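Local coordinates for protein agmatine N-acetyltransferase (Drosophila melanogaster, PDB 7CIW) that catalyses transfer of the acetyl group from acetyl-CoA to agmatine, and probably also acylates arylalkylamines such as dopamine and serotonin, at residues 164-169 against 210-215; 183-188 against 206-211. The protein carries 1 engineered substitution. All blocks are in the same frame, centred on the assembly; numbering follows the deposited sequence.

Contact 1 (164-169 against 210-215). With COA (coenzyme A), chain B; G0R (N-(4-carbamimidamidobutyl)ethanamide), chain C.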
loop_
_atom_site.group_PDB
_atom_site.type_symbol
_atom_site.label_atom_id
_atom_site.label_comp_id
_atom_site.label_asym_id
_atom_site.label_seq_id
_atom_site.Cartn_x
_atom_site.Cartn_y
_atom_site.Cartn_z
ATOM N N VAL A 164 3.285 -2.734 6.152
ATOM C CA VAL A 164 2.658 -2.883 4.840
ATOM C C VAL A 164 1.633 -4.015 4.893
ATOM O O VAL A 164 1.908 -5.079 5.460
ATOM C CB VAL A 164 3.731 -3.115 3.750
ATOM C CG1 VAL A 164 4.589 -4.365 4.065
ATOM C CG2 VAL A 164 3.094 -3.217 2.360
ATOM N N ASP A 165 0.429 -3.778 4.358
ATOM C CA ASP A 165 -0.607 -4.812 4.276
ATOM C C ASP A 165 -0.488 -5.504 2.926
ATOM O O ASP A 165 -0.973 -4.999 1.914
ATOM C CB ASP A 165 -2.007 -4.223 4.435
ATOM C CG ASP A 165 -2.199 -3.486 5.748
ATOM O OD1 ASP A 165 -1.645 -3.930 6.775
ATOM O OD2 ASP A 165 -2.921 -2.463 5.750
ATOM N N CYS A 166 0.116 -6.687 2.910
ATOM C CA CYS A 166 0.261 -7.440 1.669
ATOM C C CYS A 166 -1.040 -8.175 1.381
ATOM O O CYS A 166 -1.271 -9.304 1.823
ATOM C CB CYS A 166 1.450 -8.385 1.755
ATOM S SG CYS A 166 3.037 -7.524 1.917
ATOM N N THR A 167 -1.921 -7.494 0.659
ATOM C CA THR A 167 -3.142 -8.112 0.174
ATOM C C THR A 167 -2.854 -9.144 -0.910
ATOM O O THR A 167 -3.687 -10.020 -1.158
ATOM C CB THR A 167 -4.075 -7.020 -0.347
ATOM O OG1 THR A 167 -3.409 -6.299 -1.387
ATOM C CG2 THR A 167 -4.416 -6.043 0.775
ATOM N N SER A 168 -1.683 -9.063 -1.534
ATOM C CA SER A 168 -1.250 -9.940 -2.611
ATOM C C SER A 168 -0.119 -10.833 -2.116
ATOM O O SER A 168 0.801 -10.355 -1.445
ATOM C CB SER A 168 -0.768 -9.102 -3.800
ATOM O OG SER A 168 0.050 -9.857 -4.674
ATOM N N VAL A 169 -0.182 -12.132 -2.447
ATOM C CA VAL A 169 0.880 -13.040 -2.020
ATOM C C VAL A 169 2.207 -12.719 -2.684
ATOM O O VAL A 169 3.259 -13.054 -2.134
ATOM C CB VAL A 169 0.530 -14.519 -2.300
ATOM C CG1 VAL A 169 -0.794 -14.888 -1.661
ATOM C CG2 VAL A 169 0.524 -14.800 -3.795
ATOM N N GLN A 210 -1.861 -10.174 4.584
ATOM C CA GLN A 210 -0.779 -10.478 5.511
ATOM C C GLN A 210 -0.013 -9.193 5.785
ATOM O O GLN A 210 0.581 -8.622 4.865
ATOM C CB GLN A 210 0.153 -11.532 4.927
ATOM C CG GLN A 210 -0.527 -12.852 4.641
ATOM C CD GLN A 210 0.418 -13.812 3.996
ATOM O OE1 GLN A 210 1.140 -14.523 4.683
ATOM N NE2 GLN A 210 0.448 -13.823 2.669
ATOM N N THR A 211 -0.017 -8.752 7.039
ATOM C CA THR A 211 0.659 -7.514 7.401
ATOM C C THR A 211 2.072 -7.811 7.877
ATOM O O THR A 211 2.271 -8.654 8.756
ATOM C CB THR A 211 -0.124 -6.776 8.480
ATOM O OG1 THR A 211 -1.419 -6.463 7.963
ATOM C CG2 THR A 211 0.578 -5.468 8.860
ATOM N N PHE A 212 3.043 -7.110 7.291
ATOM C CA PHE A 212 4.454 -7.267 7.613
ATOM C C PHE A 212 5.017 -5.945 8.118
ATOM O O PHE A 212 4.549 -4.865 7.734
ATOM C CB PHE A 212 5.258 -7.700 6.389
ATOM C CG PHE A 212 5.000 -9.109 5.931
ATOM C CD1 PHE A 212 3.899 -9.419 5.136
ATOM C CD2 PHE A 212 5.897 -10.114 6.250
ATOM C CE1 PHE A 212 3.695 -10.715 4.693
ATOM C CE2 PHE A 212 5.695 -11.407 5.816
ATOM C CZ PHE A 212 4.592 -11.712 5.040
ATOM N N VAL A 213 6.040 -6.037 8.970
ATOM C CA VAL A 213 6.771 -4.865 9.432
ATOM C C VAL A 213 8.266 -5.080 9.256
ATOM O O VAL A 213 8.768 -6.205 9.216
ATOM C CB VAL A 213 6.468 -4.509 10.904
ATOM C CG1 VAL A 213 4.984 -4.302 11.107
ATOM C CG2 VAL A 213 6.988 -5.600 11.827
ATOM N N LEU A 214 8.976 -3.958 9.159
ATOM C CA LEU A 214 10.430 -3.935 9.142
ATOM C C LEU A 214 10.903 -2.961 10.204
ATOM O O LEU A 214 10.465 -1.809 10.227
ATOM C CB LEU A 214 10.962 -3.510 7.771
ATOM C CG LEU A 214 12.490 -3.446 7.676
ATOM C CD1 LEU A 214 13.079 -4.861 7.614
ATOM C CD2 LEU A 214 12.916 -2.606 6.472
ATOM N N HIS A 215 11.791 -3.411 11.086
ATOM C CA HIS A 215 12.321 -2.534 12.121
ATOM C C HIS A 215 13.496 -1.743 11.562
ATOM O O HIS A 215 14.430 -2.324 11.003
ATOM C CB HIS A 215 12.745 -3.347 13.343
ATOM C CG HIS A 215 11.609 -4.082 13.978
ATOM N ND1 HIS A 215 10.873 -3.555 15.018
ATOM C CD2 HIS A 215 11.057 -5.283 13.694
ATOM C CE1 HIS A 215 9.921 -4.406 15.354
ATOM N NE2 HIS A 215 10.009 -5.463 14.567
HETATM N N1A COA B . 1.609 -12.215 -11.067
HETATM C C2A COA B . 2.324 -13.334 -11.370
HETATM N N3A COA B . 3.649 -13.432 -11.017
HETATM C C4A COA B . 4.254 -12.422 -10.371
HETATM C C5A COA B . 3.548 -11.319 -10.079
HETATM C C6A COA B . 2.216 -11.229 -10.431
HETATM N N6A COA B . 1.057 -10.251 -10.327
HETATM N N7A COA B . 4.347 -10.434 -9.432
HETATM C C8A COA B . 5.564 -10.982 -9.319
HETATM N N9A COA B . 5.502 -12.197 -9.884
HETATM C C1B COA B . 6.396 -13.172 -10.111
HETATM C C2B COA B . 7.509 -12.553 -10.993
HETATM O O2B COA B . 7.152 -12.559 -12.430
HETATM C C3B COA B . 8.629 -13.239 -10.690
HETATM O O3B COA B . 8.685 -14.585 -11.235
HETATM P P3B COA B . 9.409 -14.965 -12.683
HETATM O O7A COA B . 10.566 -14.023 -12.957
HETATM O O8A COA B . 9.836 -16.437 -12.674
HETATM O O9A COA B . 8.325 -14.770 -13.733
HETATM C C4B COA B . 8.489 -13.516 -9.086
HETATM O O4B COA B . 7.193 -13.515 -8.805
HETATM C C5B COA B . 9.255 -12.503 -8.269
HETATM O O5B COA B . 9.016 -11.222 -8.837
HETATM P P1A COA B . 9.260 -9.826 -7.942
HETATM O O1A COA B . 9.383 -10.085 -6.438
HETATM O O2A COA B . 10.448 -9.069 -8.516
HETATM O O3A COA B . 7.874 -8.978 -8.163
HETATM P P2A COA B . 7.735 -7.403 -8.607
HETATM O O4A COA B . 8.189 -7.221 -10.024
HETATM O O5A COA B . 8.470 -6.530 -7.616
HETATM O O6A COA B . 6.103 -7.217 -8.513
HETATM C CBP COA B . 4.224 -6.599 -7.308
HETATM C CCP COA B . 5.476 -7.438 -7.292
HETATM C CDP COA B . 4.661 -5.097 -7.220
HETATM C CEP COA B . 3.338 -6.955 -6.105
HETATM C CAP COA B . 3.460 -6.914 -8.591
HETATM O OAP COA B . 2.988 -8.237 -8.520
HETATM C C9P COA B . 2.246 -5.996 -8.841
HETATM O O9P COA B . 2.354 -4.881 -9.250
HETATM N N8P COA B . 0.925 -6.540 -8.601
HETATM C C7P COA B . -0.298 -5.761 -8.871
HETATM C C6P COA B . -0.653 -4.677 -7.765
HETATM C C5P COA B . -0.571 -5.380 -6.433
HETATM O O5P COA B . -1.195 -6.381 -6.197
HETATM N N4P COA B . 0.331 -4.746 -5.429
HETATM C C3P COA B . 0.591 -5.289 -4.105
HETATM C C2P COA B . -0.632 -5.255 -3.187
HETATM S S1P COA B . 0.112 -5.763 -1.606
HETATM C C10 G0R C . -6.662 0.925 -2.127
HETATM N N12 G0R C . -7.583 0.293 -3.063
HETATM C C1 G0R C . 1.098 -2.163 -0.580
HETATM C C2 G0R C . -0.330 -2.327 -1.096
HETATM C C5 G0R C . -2.752 -2.869 -0.615
HETATM C C6 G0R C . -3.612 -1.671 -0.202
HETATM C C7 G0R C . -5.104 -1.895 -0.469
HETATM C C8 G0R C . -5.681 -1.171 -1.693
HETATM N N4 G0R C . -1.378 -2.703 -0.169
HETATM N N9 G0R C . -5.801 0.257 -1.502
HETATM N N11 G0R C . -6.724 2.348 -1.906
HETATM O O3 G0R C . -0.576 -2.133 -2.240
HETATM O O HOH W 1 -1.123 -11.958 0.975
#

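Contact 2 (183-188 against 206-211)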
loop_
_atom_site.group_PDB
_atom_site.type_symbol
_atom_site.label_atom_id
_atom_site.label_comp_id
_atom_site.label_asym_id
_atom_site.label_seq_id
_atom_site.Cartn_x
_atom_site.Cartn_y
_atom_site.Cartn_z
ATOM N N ILE A 183 3.108 -10.157 10.971
ATOM C CA ILE A 183 2.525 -9.882 12.282
ATOM C C ILE A 183 1.024 -10.139 12.340
ATOM O O ILE A 183 0.449 -10.153 13.435
ATOM C CB ILE A 183 2.814 -8.443 12.758
ATOM C CG1 ILE A 183 2.183 -7.411 11.827
ATOM C CG2 ILE A 183 4.320 -8.197 12.917
ATOM C CD1 ILE A 183 2.021 -6.057 12.490
ATOM N N ASN A 184 0.378 -10.351 11.188
ATOM C CA ASN A 184 -1.073 -10.539 11.181
ATOM C C ASN A 184 -1.528 -11.151 9.868
ATOM O O ASN A 184 -1.038 -10.778 8.805
ATOM C CB ASN A 184 -1.822 -9.216 11.392
ATOM C CG ASN A 184 -3.284 -9.426 11.790
ATOM O OD1 ASN A 184 -3.570 -9.843 12.906
ATOM N ND2 ASN A 184 -4.205 -9.122 10.880
ATOM N N THR A 185 -2.518 -12.044 9.954
ATOM C CA THR A 185 -3.150 -12.651 8.794
ATOM C C THR A 185 -4.659 -12.574 8.970
ATOM O O THR A 185 -5.190 -12.967 10.014
ATOM C CB THR A 185 -2.719 -14.113 8.610
ATOM O OG1 THR A 185 -1.284 -14.191 8.539
ATOM C CG2 THR A 185 -3.330 -14.709 7.356
ATOM N N LEU A 186 -5.339 -12.052 7.962
ATOM C CA LEU A 186 -6.797 -12.040 7.942
ATOM C C LEU A 186 -7.246 -12.651 6.627
ATOM O O LEU A 186 -6.975 -12.092 5.562
ATOM C CB LEU A 186 -7.341 -10.621 8.102
ATOM C CG LEU A 186 -8.848 -10.409 7.953
ATOM C CD1 LEU A 186 -9.613 -11.352 8.865
ATOM C CD2 LEU A 186 -9.174 -8.942 8.257
ATOM N N ARG A 187 -7.937 -13.792 6.697
ATOM C CA ARG A 187 -8.427 -14.449 5.495
ATOM C C ARG A 187 -9.662 -13.744 4.961
ATOM O O ARG A 187 -10.553 -13.364 5.724
ATOM C CB ARG A 187 -8.768 -15.911 5.773
ATOM C CG ARG A 187 -7.590 -16.730 6.252
ATOM C CD ARG A 187 -7.952 -18.213 6.251
ATOM N NE ARG A 187 -7.265 -18.918 5.171
ATOM C CZ ARG A 187 -7.832 -19.277 4.022
ATOM N NH1 ARG A 187 -9.110 -19.006 3.791
ATOM N NH2 ARG A 187 -7.119 -19.907 3.098
ATOM N N TYR A 188 -9.723 -13.596 3.637
ATOM C CA TYR A 188 -10.816 -12.829 3.049
ATOM C C TYR A 188 -12.161 -13.490 3.290
ATOM O O TYR A 188 -13.164 -12.789 3.469
ATOM C CB TYR A 188 -10.593 -12.630 1.550
ATOM C CG TYR A 188 -9.358 -11.809 1.259
ATOM C CD1 TYR A 188 -9.230 -10.525 1.755
ATOM C CD2 TYR A 188 -8.320 -12.329 0.510
ATOM C CE1 TYR A 188 -8.108 -9.775 1.500
ATOM C CE2 TYR A 188 -7.186 -11.579 0.245
ATOM C CZ TYR A 188 -7.092 -10.305 0.753
ATOM O OH TYR A 188 -5.971 -9.544 0.497
ATOM N N HIS A 206 -4.657 -15.177 -3.915
ATOM C CA HIS A 206 -4.680 -14.217 -2.812
ATOM C C HIS A 206 -5.809 -14.579 -1.860
ATOM O O HIS A 206 -6.957 -14.179 -2.044
ATOM C CB HIS A 206 -4.837 -12.807 -3.353
ATOM C CG HIS A 206 -3.926 -12.523 -4.500
ATOM N ND1 HIS A 206 -2.552 -12.517 -4.373
ATOM C CD2 HIS A 206 -4.187 -12.271 -5.805
ATOM C CE1 HIS A 206 -2.008 -12.255 -5.548
ATOM N NE2 HIS A 206 -2.977 -12.103 -6.433
ATOM N N GLU A 207 -5.469 -15.329 -0.818
ATOM C CA GLU A 207 -6.446 -15.814 0.140
ATOM C C GLU A 207 -6.534 -14.980 1.406
ATOM O O GLU A 207 -7.489 -15.159 2.169
ATOM C CB GLU A 207 -6.126 -17.257 0.551
ATOM C CG GLU A 207 -6.016 -18.235 -0.580
ATOM C CD GLU A 207 -5.574 -19.596 -0.085
ATOM O OE1 GLU A 207 -6.247 -20.143 0.815
ATOM O OE2 GLU A 207 -4.551 -20.112 -0.588
ATOM N N SER A 208 -5.573 -14.096 1.663
ATOM C CA SER A 208 -5.531 -13.373 2.928
ATOM C C SER A 208 -4.784 -12.064 2.741
ATOM O O SER A 208 -4.025 -11.898 1.782
ATOM C CB SER A 208 -4.829 -14.193 4.006
ATOM O OG SER A 208 -3.485 -14.427 3.606
ATOM N N VAL A 209 -4.996 -11.135 3.671
ATOM C CA VAL A 209 -4.135 -9.966 3.794
ATOM C C VAL A 209 -3.142 -10.255 4.912
ATOM O O VAL A 209 -3.527 -10.586 6.042
ATOM C CB VAL A 209 -4.937 -8.670 4.038
ATOM C CG1 VAL A 209 -5.974 -8.836 5.142
ATOM C CG2 VAL A 209 -3.995 -7.468 4.316
ATOM N N GLN A 210 -1.861 -10.174 4.584
ATOM C CA GLN A 210 -0.779 -10.478 5.511
ATOM C C GLN A 210 -0.013 -9.193 5.785
ATOM O O GLN A 210 0.581 -8.622 4.865
ATOM C CB GLN A 210 0.153 -11.532 4.927
ATOM C CG GLN A 210 -0.527 -12.852 4.641
ATOM C CD GLN A 210 0.418 -13.812 3.996
ATOM O OE1 GLN A 210 1.140 -14.523 4.683
ATOM N NE2 GLN A 210 0.448 -13.823 2.669
ATOM N N THR A 211 -0.017 -8.752 7.039
ATOM C CA THR A 211 0.659 -7.514 7.401
ATOM C C THR A 211 2.072 -7.811 7.877
ATOM O O THR A 211 2.271 -8.654 8.756
ATOM C CB THR A 211 -0.124 -6.776 8.480
ATOM O OG1 THR A 211 -1.419 -6.463 7.963
ATOM C CG2 THR A 211 0.578 -5.468 8.860
HETATM O O HOH W 2 -3.469 -8.444 8.119
HETATM O O HOH W 3 -0.157 -16.035 6.616
#

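Contact 1 (164-169 against 210-215)
Val164 and Cys166 pair with Phe212 and Gln210 in the antiparallel ladder that joins strands 161-166 and 208-215 of the GNAT fold. Both pairs are hydrogen-bonded in both directions. Cys166 N donates a hydrogen bond to Gln210 O at 2.8 Å, and Gln210 N returns a nearly straight bond (177°) to Cys166 O at 3.0 Å, standing above that carbonyl's plane. Cys166 O has a second donor, a water at 2.8 Å that in turn accepts from Gln210 NE2. Between these rungs lie Asp165 and Thr211, a non-hydrogen-bonded pair whose side chains run side by side. With OG1 anti to its own carbonyl carbon (chi1 -61°), Thr211 donates from OG1 to Asp165 OD1 at 2.8 Å, on the anti side of the carboxylate and 32° out of its plane. An alanine in place of Thr211 would probably leave the buried OD1 without this donor and the carboxylate freer to turn. On the sheet's other face Cys166 SG sits obliquely to the Phe212 ring, 3.8 Å from CD1. The strand end also lines the active site: Asp165 O accepts a weak bond from N4 of the acetylagmatine, and coenzyme A S1P lies 3.7 Å from Cys166 CA.

Contact 2 (183-188 against 206-211)
Tyr188 places CG anti to its carbonyl carbon (chi1 -64°), and chi2 (-59°) sets the turn of the ring, which lies with one face over Ser208 CA and with His206 O at its edge, 3.4 Å from CD2. Its OH reaches across to hydrogen-bond Thr167 O, while its backbone N donates to Glu207 O. The Arg187 chain bends at chi3, which places NE, and NH2 makes a salt bridge to Glu207 OE1; at 2.5 Å the exact length is doubtful. The two side chains lie alongside each other, yet guanidinium and carboxylate planes are 75° apart, and Glu207 O sits over one guanidinium face. The ladder itself is antiparallel. Leu186 and Val209 bond both ways, and Leu186 CB packs on Val209 CG1 at 3.7 Å. At the other end the pairing breaks step in a classic beta bulge: Ile183 and Asn184 both face Thr211, whose O accepts from Ile183 N at 2.8 Å and whose N donates to Asn184 O at 2.9 Å. Ile183 CG1 also rests 3.9 Å from Thr211 CG2. Beside the bulge one water accepts from Asn184 ND2 and donates to Val209 O and Thr211 OG1; on the other face a second water joins Thr185 OG1 to Gln210 OE1. Strand 181-187 is the outermost of the sheet here, with Ile183 and Asn184 packed on Thr114 of helix 99-114 and Tyr188 on Leu36 of helix 35-38.

Contacts 1 and 2 lie on the two edges of one strand, 208-215, with centres about 8 Å apart and Gln210 and Thr211 in common. Along the chain 164-169 comes first, then 183-188, and both pair with the C-terminal strand, which is inserted between strands 161-166 and 181-187. That order is the familiar C-terminal arrangement of GNAT enzymes, and helix 99-114 packs on the face carrying Asp165, Thr211 and Asn184. The contacts also meet directly beyond the strand ends, where Val169 N donates to His206 ND1. Tyr188 OH and His206 ND1 thus bond to the backbone of 167-169, the turn that borders coenzyme A.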